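Local coordinates for PDZ domain protein (Parabacteroides distasonis, PDB 4L8N) that is of unknown function but combines N- and C-terminal PDZ domains with a DUF4136 domain and binds magnesium, at residues Q370-T376 with M388-K394; T121-F127 with F300-T306. All coordinates share one frame; numbering follows the deposited sequence.

Both contacts are partly buried, but they differ in place and make-up. The centre of contact 2 is about 7 Å from that of the chain; it pairs strands 123-135 and 298-309, neighbours in the large mixed sheet, by a regular antiparallel ladder. Contact 1, its centre about 25 Å from that of the chain, joins two parts of the loop between helices 354-367 and 395-402, with one backbone bridge and three hydrogen bonds that use a side chain. An arginine-tryptophan stack is prominent there, whereas in contact 2 a phenylalanine pair and lysine chains flank the ladder. Their centres stand 19 Å apart, and Glu120, just before segment 121-127, accepts a hydrogen bond from the backbone N of Trp390.

Contact 1. Residues Q370-T376 with M388-K394; sequences QYRDPKT and MFWDVFK
The guanidinium of Arg372 lies flat on the indole of Trp390, with CZ 3.8 Å from the centroid of the six-membered ring and the two planes 18° apart, a cation-pi stack. A bend of the arginine chain at chi2 (-107°) turns its end over the indole face. Arg372 NH1 donates to Met388 O at 2.8 Å, the oxygen lying somewhat out of the guanidinium plane. NH2 bonds to Met116 O and Trp390 NE1 to Tyr117 O, tying both stacked groups to one neighbouring piece of chain.

Hydrogen bonds between backbones make a single bridge around this pair: Asp391 N to Tyr371 O and Asp373 N to Phe389 O, each 2.8 Å. Beyond it, Phe389 N reaches Thr376 OG1 at 3.0 Å, and the same hydroxyl donates to Asp373 O. At the other end Lys394, extended beyond CG, sends NZ to Gln370 O at 3.0 Å, in the carbonyl plane. A water accepts from Lys394 NZ and lies close to Arg372 O, to which it may donate; a second water spans Asp373 OD2 and Trp390 O.

Apolar contacts fill in between. The Lys394 chain crosses the Tyr371 side chain at about a right angle, its CD 4.0 Å from Tyr371 CD1. Met388, present as selenomethionine, brings SE to 3.6 Å from Pro374 CA and lays CE against Arg372 CB.

Each segment also folds back on an acid. Asp373 OD1 and Asp391 OD1 accept from the backbone N of Lys375 and Phe393, forming Asx turns, and Lys375 NZ forms a salt bridge with Asp373 OD1 from the opposite face of the carboxylate. Lacking a regular sheet, the loop relies on side chains to bond the carbonyls of Gln370, Asp373 and Met388, while stacking and two bonds fix the rotation of the buried guanidinium.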
loop_
_atom_site.group_PDB
_atom_site.type_symbol
_atom_site.label_atom_id
_atom_site.label_comp_id
_atom_site.label_asym_id
_atom_site.label_seq_id
_atom_site.Cartn_x
_atom_site.Cartn_y
_atom_site.Cartn_z
ATOM N N GLN A 370 -30.117 -25.589 -14.017
ATOM C CA GLN A 370 -31.030 -25.795 -12.895
ATOM C C GLN A 370 -30.414 -26.639 -11.762
ATOM O O GLN A 370 -30.870 -26.541 -10.614
ATOM C CB GLN A 370 -32.319 -26.466 -13.388
ATOM C CG GLN A 370 -32.108 -27.549 -14.447
ATOM C CD GLN A 370 -33.360 -28.348 -14.730
ATOM O OE1 GLN A 370 -34.295 -28.434 -13.908
ATOM N NE2 GLN A 370 -33.388 -28.987 -15.894
ATOM N N TYR A 371 -29.399 -27.467 -12.086
ATOM C CA TYR A 371 -28.738 -28.356 -11.132
ATOM C C TYR A 371 -27.413 -27.800 -10.589
ATOM O O TYR A 371 -26.734 -28.490 -9.836
ATOM C CB TYR A 371 -28.485 -29.727 -11.756
ATOM C CG TYR A 371 -29.673 -30.400 -12.404
ATOM C CD1 TYR A 371 -30.919 -30.419 -11.779
ATOM C CD2 TYR A 371 -29.525 -31.126 -13.584
ATOM C CE1 TYR A 371 -32.009 -31.074 -12.359
ATOM C CE2 TYR A 371 -30.605 -31.792 -14.167
ATOM C CZ TYR A 371 -31.844 -31.763 -13.551
ATOM O OH TYR A 371 -32.902 -32.422 -14.133
ATOM N N ARG A 372 -27.071 -26.562 -10.946
ATOM C CA ARG A 372 -25.876 -25.860 -10.489
ATOM C C ARG A 372 -26.151 -25.180 -9.144
ATOM O O ARG A 372 -27.309 -24.867 -8.863
ATOM C CB ARG A 372 -25.467 -24.811 -11.531
ATOM C CG ARG A 372 -25.163 -25.375 -12.902
ATOM C CD ARG A 372 -23.684 -25.349 -13.154
ATOM N NE ARG A 372 -23.339 -25.980 -14.423
ATOM C CZ ARG A 372 -22.192 -26.611 -14.646
ATOM N NH1 ARG A 372 -21.281 -26.702 -13.688
ATOM N NH2 ARG A 372 -21.957 -27.175 -15.823
ATOM N N ASP A 373 -25.099 -24.915 -8.333
ATOM C CA ASP A 373 -25.244 -24.275 -7.027
ATOM C C ASP A 373 -24.783 -22.807 -7.115
ATOM O O ASP A 373 -23.571 -22.529 -7.198
ATOM C CB ASP A 373 -24.479 -25.063 -5.944
ATOM C CG ASP A 373 -24.603 -24.568 -4.507
ATOM O OD1 ASP A 373 -25.349 -23.582 -4.267
ATOM O OD2 ASP A 373 -23.948 -25.155 -3.623
ATOM N N PRO A 374 -25.749 -21.857 -7.079
ATOM C CA PRO A 374 -25.395 -20.430 -7.221
ATOM C C PRO A 374 -24.591 -19.856 -6.066
ATOM O O PRO A 374 -23.952 -18.833 -6.260
ATOM C CB PRO A 374 -26.743 -19.724 -7.371
ATOM C CG PRO A 374 -27.745 -20.655 -6.811
ATOM C CD PRO A 374 -27.216 -22.044 -7.009
ATOM N N LYS A 375 -24.550 -20.547 -4.912
ATOM C CA LYS A 375 -23.763 -20.131 -3.737
ATOM C C LYS A 375 -22.266 -20.283 -4.001
ATOM O O LYS A 375 -21.472 -19.682 -3.288
ATOM C CB LYS A 375 -24.156 -20.938 -2.481
ATOM C CG LYS A 375 -25.612 -20.727 -2.033
ATOM C CD LYS A 375 -26.049 -21.596 -0.817
ATOM C CE LYS A 375 -26.251 -23.085 -1.088
ATOM N NZ LYS A 375 -27.329 -23.362 -2.086
ATOM N N THR A 376 -21.889 -21.073 -5.031
ATOM C CA THR A 376 -20.505 -21.375 -5.431
ATOM C C THR A 376 -20.013 -20.542 -6.636
ATOM O O THR A 376 -18.837 -20.662 -6.990
ATOM C CB THR A 376 -20.362 -22.864 -5.790
ATOM O OG1 THR A 376 -21.109 -23.131 -6.975
ATOM C CG2 THR A 376 -20.802 -23.778 -4.678
HETATM N N MSE A 388 -20.144 -22.325 -11.777
HETATM C CA MSE A 388 -20.808 -22.889 -10.606
HETATM C C MSE A 388 -20.544 -24.376 -10.528
HETATM O O MSE A 388 -20.523 -25.060 -11.566
HETATM C CB MSE A 388 -22.325 -22.646 -10.657
HETATM C CG MSE A 388 -22.714 -21.173 -10.513
HETATM SE SE MSE A 388 -24.606 -20.859 -10.685
HETATM C CE MSE A 388 -24.829 -21.213 -12.481
ATOM N N PHE A 389 -20.380 -24.895 -9.306
ATOM C CA PHE A 389 -20.270 -26.331 -9.153
ATOM C C PHE A 389 -21.676 -26.901 -9.179
ATOM O O PHE A 389 -22.667 -26.150 -9.098
ATOM C CB PHE A 389 -19.529 -26.722 -7.862
ATOM C CG PHE A 389 -18.177 -26.071 -7.733
ATOM C CD1 PHE A 389 -17.272 -26.096 -8.788
ATOM C CD2 PHE A 389 -17.805 -25.442 -6.559
ATOM C CE1 PHE A 389 -16.026 -25.485 -8.674
ATOM C CE2 PHE A 389 -16.551 -24.842 -6.441
ATOM C CZ PHE A 389 -15.671 -24.869 -7.500
ATOM N N TRP A 390 -21.767 -28.222 -9.279
ATOM C CA TRP A 390 -23.043 -28.899 -9.238
ATOM C C TRP A 390 -23.609 -28.839 -7.824
ATOM O O TRP A 390 -22.856 -28.770 -6.846
ATOM C CB TRP A 390 -22.869 -30.358 -9.674
ATOM C CG TRP A 390 -22.389 -30.552 -11.083
ATOM C CD1 TRP A 390 -21.235 -31.156 -11.476
ATOM C CD2 TRP A 390 -23.087 -30.190 -12.282
ATOM N NE1 TRP A 390 -21.171 -31.207 -12.850
ATOM C CE2 TRP A 390 -22.286 -30.605 -13.373
ATOM C CE3 TRP A 390 -24.323 -29.571 -12.543
ATOM C CZ2 TRP A 390 -22.693 -30.443 -14.706
ATOM C CZ3 TRP A 390 -24.716 -29.400 -13.862
ATOM C CH2 TRP A 390 -23.901 -29.825 -14.926
ATOM N N ASP A 391 -24.918 -28.849 -7.711
ATOM C CA ASP A 391 -25.568 -28.854 -6.418
ATOM C C ASP A 391 -25.453 -30.281 -5.906
ATOM O O ASP A 391 -25.808 -31.226 -6.625
ATOM C CB ASP A 391 -27.021 -28.371 -6.582
ATOM C CG ASP A 391 -27.873 -28.304 -5.329
ATOM O OD1 ASP A 391 -28.055 -29.356 -4.680
ATOM O OD2 ASP A 391 -28.463 -27.230 -5.073
ATOM N N VAL A 392 -24.919 -30.438 -4.685
ATOM C CA VAL A 392 -24.683 -31.729 -4.038
ATOM C C VAL A 392 -25.978 -32.577 -3.876
ATOM O O VAL A 392 -25.872 -33.797 -3.826
ATOM C CB VAL A 392 -23.937 -31.561 -2.695
ATOM C CG1 VAL A 392 -23.445 -32.913 -2.179
ATOM C CG2 VAL A 392 -22.740 -30.618 -2.857
ATOM N N PHE A 393 -27.175 -31.983 -3.873
ATOM C CA PHE A 393 -28.410 -32.778 -3.720
ATOM C C PHE A 393 -29.024 -33.177 -5.094
ATOM O O PHE A 393 -30.072 -33.828 -5.141
ATOM C CB PHE A 393 -29.445 -32.029 -2.837
ATOM C CG PHE A 393 -28.842 -31.562 -1.532
ATOM C CD1 PHE A 393 -28.569 -32.466 -0.509
ATOM C CD2 PHE A 393 -28.437 -30.238 -1.368
ATOM C CE1 PHE A 393 -27.922 -32.048 0.666
ATOM C CE2 PHE A 393 -27.792 -29.821 -0.194
ATOM C CZ PHE A 393 -27.543 -30.728 0.816
ATOM N N LYS A 394 -28.341 -32.839 -6.201
ATOM C CA LYS A 394 -28.866 -33.098 -7.535
ATOM C C LYS A 394 -27.954 -33.981 -8.413
ATOM O O LYS A 394 -28.231 -34.092 -9.611
ATOM C CB LYS A 394 -29.141 -31.758 -8.229
ATOM C CG LYS A 394 -30.433 -31.111 -7.768
ATOM C CD LYS A 394 -30.370 -29.608 -7.917
ATOM C CE LYS A 394 -31.616 -28.915 -7.420
ATOM N NZ LYS A 394 -31.656 -27.495 -7.854
HETATM O O HOH W 1 -29.704 -25.706 -7.858
HETATM O O HOH W 2 -21.948 -27.037 -4.916
#

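Contact 2. Residues T121-F127 with F300-T306; sequences TTNEQEF and FKVSKKT
The Lys304 side chain lies against Thr121 O and the Asn123 amide, at the start of strand 123-135. With CG held between backbone N and carbonyl carbon (chi1 73°), Lys304 CB sits 4.0 Å from Thr121 O and Lys304 CG closes to 3.4 Å from that oxygen. CD passes the same carbonyl, Lys304 CE comes 3.4 Å from Asn123 ND2, and NZ ends in a hydrogen bond to Glu120 O. The Asn123 amide donates in turn to Leu119 O.

Beneath it runs an antiparallel ladder in which Asn123-Lys304, Gln125-Val302 and Phe127-Phe300 are the hydrogen-bonded pairs; Val302 N to Gln125 O measures 2.8 Å. On the lysine's face, Phe300 CB packs over the Phe127 ring, 3.8 Å from its centroid, a CH-pi contact, while the rings are nearly parallel but slid apart. Val302 CG2 meets the ring edge at Phe127 CE1. Gln125, Phe127 and Val302 also pack on the second subunit.

On the opposite face, Lys301 NZ and Glu124 OE2 form a salt bridge whose hydrogen bond, 3.3 Å, is weak. Six backbone hydrogen bonds fix the register; the Phe127 face is apolar near helix 274-285 and polar toward Asn123 and Lys304, the Glu124 face charged.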
loop_
_atom_site.group_PDB
_atom_site.type_symbol
_atom_site.label_atom_id
_atom_site.label_comp_id
_atom_site.label_asym_id
_atom_site.label_seq_id
_atom_site.Cartn_x
_atom_site.Cartn_y
_atom_site.Cartn_z
ATOM N N THR A 121 -13.247 -30.069 -10.506
ATOM C CA THR A 121 -11.913 -30.624 -10.695
ATOM C C THR A 121 -11.097 -29.860 -11.732
ATOM O O THR A 121 -9.866 -29.875 -11.634
ATOM C CB THR A 121 -12.004 -32.117 -11.096
ATOM O OG1 THR A 121 -12.646 -32.260 -12.367
ATOM C CG2 THR A 121 -12.709 -32.964 -10.058
ATOM N N THR A 122 -11.756 -29.200 -12.720
ATOM C CA THR A 122 -11.055 -28.558 -13.845
ATOM C C THR A 122 -11.441 -27.117 -14.059
ATOM O O THR A 122 -12.427 -26.826 -14.744
ATOM C CB THR A 122 -11.323 -29.366 -15.119
ATOM O OG1 THR A 122 -11.114 -30.757 -14.833
ATOM C CG2 THR A 122 -10.484 -28.896 -16.326
ATOM N N ASN A 123 -10.615 -26.206 -13.541
ATOM C CA ASN A 123 -10.853 -24.768 -13.690
ATOM C C ASN A 123 -9.581 -23.959 -13.539
ATOM O O ASN A 123 -8.556 -24.469 -13.082
ATOM C CB ASN A 123 -11.922 -24.256 -12.685
ATOM C CG ASN A 123 -11.535 -24.321 -11.227
ATOM O OD1 ASN A 123 -10.787 -23.481 -10.705
ATOM N ND2 ASN A 123 -12.112 -25.273 -10.520
ATOM N N GLU A 124 -9.680 -22.669 -13.884
ATOM C CA GLU A 124 -8.611 -21.693 -13.758
ATOM C C GLU A 124 -9.124 -20.479 -13.031
ATOM O O GLU A 124 -10.172 -19.944 -13.370
ATOM C CB GLU A 124 -8.041 -21.281 -15.117
ATOM C CG GLU A 124 -7.320 -22.377 -15.870
ATOM C CD GLU A 124 -7.269 -22.064 -17.347
ATOM O OE1 GLU A 124 -8.334 -21.735 -17.921
ATOM O OE2 GLU A 124 -6.159 -22.113 -17.923
ATOM N N GLN A 125 -8.369 -20.020 -12.043
ATOM C CA GLN A 125 -8.728 -18.842 -11.277
ATOM C C GLN A 125 -7.484 -17.987 -11.034
ATOM O O GLN A 125 -6.365 -18.492 -11.061
ATOM C CB GLN A 125 -9.397 -19.238 -9.962
ATOM C CG GLN A 125 -10.811 -19.752 -10.115
ATOM C CD GLN A 125 -11.340 -20.219 -8.794
ATOM O OE1 GLN A 125 -11.567 -19.419 -7.881
ATOM N NE2 GLN A 125 -11.525 -21.528 -8.654
ATOM N N GLU A 126 -7.696 -16.684 -10.855
ATOM C CA GLU A 126 -6.695 -15.662 -10.603
ATOM C C GLU A 126 -7.038 -14.949 -9.338
ATOM O O GLU A 126 -8.219 -14.842 -8.990
ATOM C CB GLU A 126 -6.655 -14.642 -11.749
ATOM C CG GLU A 126 -5.977 -15.095 -13.028
ATOM C CD GLU A 126 -6.371 -14.316 -14.275
ATOM O OE1 GLU A 126 -7.352 -13.536 -14.221
ATOM O OE2 GLU A 126 -5.721 -14.527 -15.325
ATOM N N PHE A 127 -6.012 -14.446 -8.655
ATOM C CA PHE A 127 -6.121 -13.637 -7.443
ATOM C C PHE A 127 -4.871 -12.750 -7.295
ATOM O O PHE A 127 -3.818 -13.046 -7.872
ATOM C CB PHE A 127 -6.353 -14.488 -6.205
ATOM C CG PHE A 127 -5.278 -15.484 -5.860
ATOM C CD1 PHE A 127 -5.284 -16.762 -6.416
ATOM C CD2 PHE A 127 -4.329 -15.192 -4.884
ATOM C CE1 PHE A 127 -4.312 -17.700 -6.056
ATOM C CE2 PHE A 127 -3.364 -16.137 -4.518
ATOM C CZ PHE A 127 -3.361 -17.383 -5.108
ATOM N N PHE A 300 -1.462 -13.929 -9.179
ATOM C CA PHE A 300 -1.352 -15.393 -9.225
ATOM C C PHE A 300 -2.451 -16.017 -10.062
ATOM O O PHE A 300 -3.572 -15.508 -10.092
ATOM C CB PHE A 300 -1.426 -16.018 -7.832
ATOM C CG PHE A 300 -0.367 -15.599 -6.850
ATOM C CD1 PHE A 300 -0.524 -14.452 -6.083
ATOM C CD2 PHE A 300 0.770 -16.379 -6.653
ATOM C CE1 PHE A 300 0.454 -14.077 -5.157
ATOM C CE2 PHE A 300 1.727 -16.020 -5.714
ATOM C CZ PHE A 300 1.566 -14.868 -4.972
ATOM N N LYS A 301 -2.139 -17.166 -10.682
ATOM C CA LYS A 301 -3.035 -17.983 -11.479
ATOM C C LYS A 301 -2.943 -19.451 -11.012
ATOM O O LYS A 301 -1.855 -20.037 -11.014
ATOM C CB LYS A 301 -2.718 -17.851 -12.977
ATOM C CG LYS A 301 -3.899 -18.256 -13.856
ATOM C CD LYS A 301 -3.489 -18.507 -15.291
ATOM C CE LYS A 301 -4.438 -19.451 -15.990
ATOM N NZ LYS A 301 -4.209 -19.473 -17.460
ATOM N N VAL A 302 -4.097 -20.016 -10.575
ATOM C CA VAL A 302 -4.260 -21.414 -10.147
ATOM C C VAL A 302 -5.029 -22.177 -11.235
ATOM O O VAL A 302 -6.168 -21.833 -11.537
ATOM C CB VAL A 302 -4.948 -21.599 -8.770
ATOM C CG1 VAL A 302 -4.856 -23.051 -8.318
ATOM C CG2 VAL A 302 -4.354 -20.686 -7.720
ATOM N N SER A 303 -4.393 -23.180 -11.823
ATOM C CA SER A 303 -4.958 -24.038 -12.864
ATOM C C SER A 303 -5.015 -25.449 -12.345
ATOM O O SER A 303 -3.961 -26.068 -12.141
ATOM C CB SER A 303 -4.125 -23.979 -14.142
ATOM O OG SER A 303 -4.051 -22.659 -14.655
ATOM N N LYS A 304 -6.232 -25.954 -12.074
ATOM C CA LYS A 304 -6.333 -27.322 -11.606
ATOM C C LYS A 304 -7.032 -28.160 -12.670
ATOM O O LYS A 304 -7.792 -27.615 -13.468
ATOM C CB LYS A 304 -6.980 -27.418 -10.212
ATOM C CG LYS A 304 -8.469 -27.170 -10.095
ATOM C CD LYS A 304 -8.888 -27.576 -8.693
ATOM C CE LYS A 304 -10.344 -27.355 -8.416
ATOM N NZ LYS A 304 -10.750 -27.971 -7.123
ATOM N N LYS A 305 -6.690 -29.455 -12.752
ATOM C CA LYS A 305 -7.275 -30.389 -13.730
ATOM C C LYS A 305 -7.126 -31.839 -13.283
ATOM O O LYS A 305 -6.040 -32.264 -12.887
ATOM C CB LYS A 305 -6.641 -30.224 -15.124
ATOM C CG LYS A 305 -7.273 -31.102 -16.219
ATOM C CD LYS A 305 -6.556 -31.016 -17.584
ATOM C CE LYS A 305 -6.665 -29.627 -18.173
ATOM N NZ LYS A 305 -6.219 -29.576 -19.577
ATOM N N THR A 306 -8.223 -32.585 -13.368
ATOM C CA THR A 306 -8.253 -34.010 -13.102
ATOM C C THR A 306 -9.064 -34.644 -14.203
ATOM O O THR A 306 -10.181 -34.223 -14.447
ATOM C CB THR A 306 -8.796 -34.344 -11.706
ATOM O OG1 THR A 306 -8.011 -33.672 -10.724
ATOM C CG2 THR A 306 -8.783 -35.850 -11.419
HETATM O O HOH W 3 -8.690 -31.437 -9.876
HETATM O O HOH W 4 -8.260 -23.109 -9.714
#